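Local coordinates for uncharacterized protein (Bacteroides eggerthii, PDB 4GDZ) that is of unknown function but belongs to the DUF4251 family and folds into a large antiparallel beta sheet accompanied by an N-terminal helix, at residues A[31-35]-A[135-140]. Residues are numbered along the deposited sequence.
Sequences DAVSY and LTNGDN
One turn of alpha helix, residues 31-35, sits beside the loop following strand 128-135, and the pair buries 384 Å². The helical turn is regular, with Tyr35 N donating to Asp31 O at 2.8 Å. Thr136 to Asp139 form a type II beta turn; at phi/psi 97/-12 Gly138 takes up a conformation in which a CB would be jammed against the carbonyl O of Asn137. CA atoms lie 5.0 Å apart for Ala32 and Gly138 and 4.6 Å for Tyr35 and Asp139.

Van der Waals packing dominates. Tyr35 (chi1 t) extends its ring along the turn: Asn137 OD1 (3.6 Å from CE2) and Gly138 N (3.6 Å from CD1) lie over one face, Asp139 O approaches CB of Tyr35 at 3.5 Å near the ring plane, and Leu135 CD2 touches CE1 of Tyr35 at 3.9 Å. The phenol OH reaches past the turn to hydrogen-bond Gly114 O. Ser34 CB packs on Asn140 CG at 3.8 Å, and Asp31 CB rests on Gly138 O at 3.2 Å.

Polar links are indirect. Water 1 donates to Ser34 O (2.9 Å) and weakly accepts from Asn140 ND2 (3.2 Å), which also binds Leu161 O. Asp31 (chi1 m) and Asp139 (chi1 t) bring their OD1 atoms to 3.0 Å, a close approach of like charges near the surface.

The loop joins adjacent antiparallel strands 128-135 and 141-148, so the contact packs helix 28-44 against a beta-hairpin connection in the antiparallel meander of this DUF4251 protein.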
loop_
_atom_site.group_PDB
_atom_site.type_symbol
_atom_site.label_atom_id
_atom_site.label_comp_id
_atom_site.label_asym_id
_atom_site.label_seq_id
_atom_site.Cartn_x
_atom_site.Cartn_y
_atom_site.Cartn_z
ATOM N N ASP A 31 2.469 15.221 -17.179
ATOM C CA ASP A 31 3.047 14.674 -15.943
ATOM C C ASP A 31 4.582 14.793 -15.894
ATOM O O ASP A 31 5.141 15.119 -14.841
ATOM C CB ASP A 31 2.639 13.204 -15.771
ATOM C CG ASP A 31 1.140 13.023 -15.569
ATOM O OD1 ASP A 31 0.487 13.922 -14.989
ATOM O OD2 ASP A 31 0.621 11.962 -15.979
ATOM N N ALA A 32 5.241 14.531 -17.029
ATOM C CA ALA A 32 6.703 14.657 -17.173
ATOM C C ALA A 32 7.218 16.071 -16.856
ATOM O O ALA A 32 8.268 16.205 -16.219
ATOM C CB ALA A 32 7.141 14.238 -18.580
ATOM N N VAL A 33 6.497 17.108 -17.320
ATOM C CA VAL A 33 6.825 18.525 -17.016
ATOM C C VAL A 33 6.599 18.843 -15.534
ATOM O O VAL A 33 7.404 19.544 -14.935
ATOM C CB VAL A 33 6.029 19.544 -17.896
ATOM C CG1 VAL A 33 6.217 20.981 -17.399
ATOM C CG2 VAL A 33 6.435 19.426 -19.367
ATOM N N SER A 34 5.493 18.345 -14.970
ATOM C CA SER A 34 5.203 18.450 -13.556
ATOM C C SER A 34 6.306 17.802 -12.725
ATOM O O SER A 34 6.640 18.313 -11.665
ATOM C CB SER A 34 3.892 17.749 -13.213
ATOM O OG SER A 34 2.807 18.543 -13.570
ATOM N N TYR A 35 6.829 16.663 -13.178
ATOM C CA TYR A 35 7.935 16.004 -12.467
ATOM C C TYR A 35 9.180 16.905 -12.477
ATOM O O TYR A 35 9.760 17.162 -11.434
ATOM C CB TYR A 35 8.275 14.635 -13.070
ATOM C CG TYR A 35 9.604 14.090 -12.566
ATOM C CD1 TYR A 35 9.696 13.445 -11.334
ATOM C CD2 TYR A 35 10.771 14.254 -13.312
ATOM C CE1 TYR A 35 10.915 12.975 -10.857
ATOM C CE2 TYR A 35 11.989 13.784 -12.859
ATOM C CZ TYR A 35 12.061 13.135 -11.634
ATOM O OH TYR A 35 13.287 12.667 -11.197
ATOM N N LEU A 135 9.196 10.997 -3.964
ATOM C CA LEU A 135 8.661 11.395 -5.269
ATOM C C LEU A 135 9.070 10.326 -6.258
ATOM O O LEU A 135 10.252 10.070 -6.445
ATOM C CB LEU A 135 9.228 12.775 -5.692
ATOM C CG LEU A 135 8.862 13.345 -7.074
ATOM C CD1 LEU A 135 7.410 13.778 -7.106
ATOM C CD2 LEU A 135 9.773 14.514 -7.451
ATOM N N THR A 136 8.098 9.702 -6.899
ATOM C CA THR A 136 8.375 8.747 -7.969
ATOM C C THR A 136 8.577 9.489 -9.326
ATOM O O THR A 136 7.903 10.488 -9.620
ATOM C CB THR A 136 7.258 7.680 -8.037
ATOM O OG1 THR A 136 7.248 6.957 -6.797
ATOM C CG2 THR A 136 7.492 6.663 -9.179
ATOM N N ASN A 137 9.537 9.022 -10.116
ATOM C CA ASN A 137 9.767 9.559 -11.467
ATOM C C ASN A 137 8.463 9.615 -12.284
ATOM O O ASN A 137 7.558 8.784 -12.108
ATOM C CB ASN A 137 10.827 8.721 -12.203
ATOM C CG ASN A 137 11.080 9.197 -13.638
ATOM O OD1 ASN A 137 11.415 10.360 -13.886
ATOM N ND2 ASN A 137 10.925 8.286 -14.589
ATOM N N GLY A 138 8.362 10.619 -13.154
ATOM C CA GLY A 138 7.304 10.665 -14.155
ATOM C C GLY A 138 6.086 11.493 -13.802
ATOM O O GLY A 138 5.267 11.765 -14.665
ATOM N N ASP A 139 5.941 11.909 -12.547
ATOM C CA ASP A 139 4.786 12.717 -12.178
ATOM C C ASP A 139 5.166 13.556 -10.946
ATOM O O ASP A 139 6.303 13.480 -10.473
ATOM C CB ASP A 139 3.595 11.779 -11.893
ATOM C CG ASP A 139 2.254 12.509 -11.801
ATOM O OD1 ASP A 139 2.087 13.584 -12.426
ATOM O OD2 ASP A 139 1.371 12.003 -11.074
ATOM N N ASN A 140 4.233 14.361 -10.439
ATOM C CA ASN A 140 4.485 15.119 -9.212
ATOM C C ASN A 140 3.703 14.623 -8.000
ATOM O O ASN A 140 3.574 15.366 -7.029
ATOM C CB ASN A 140 4.257 16.624 -9.442
ATOM C CG ASN A 140 2.805 16.972 -9.652
ATOM O OD1 ASN A 140 2.004 16.136 -10.071
ATOM N ND2 ASN A 140 2.455 18.224 -9.369
HETATM O O HOH W 1 5.026 20.073 -10.025
#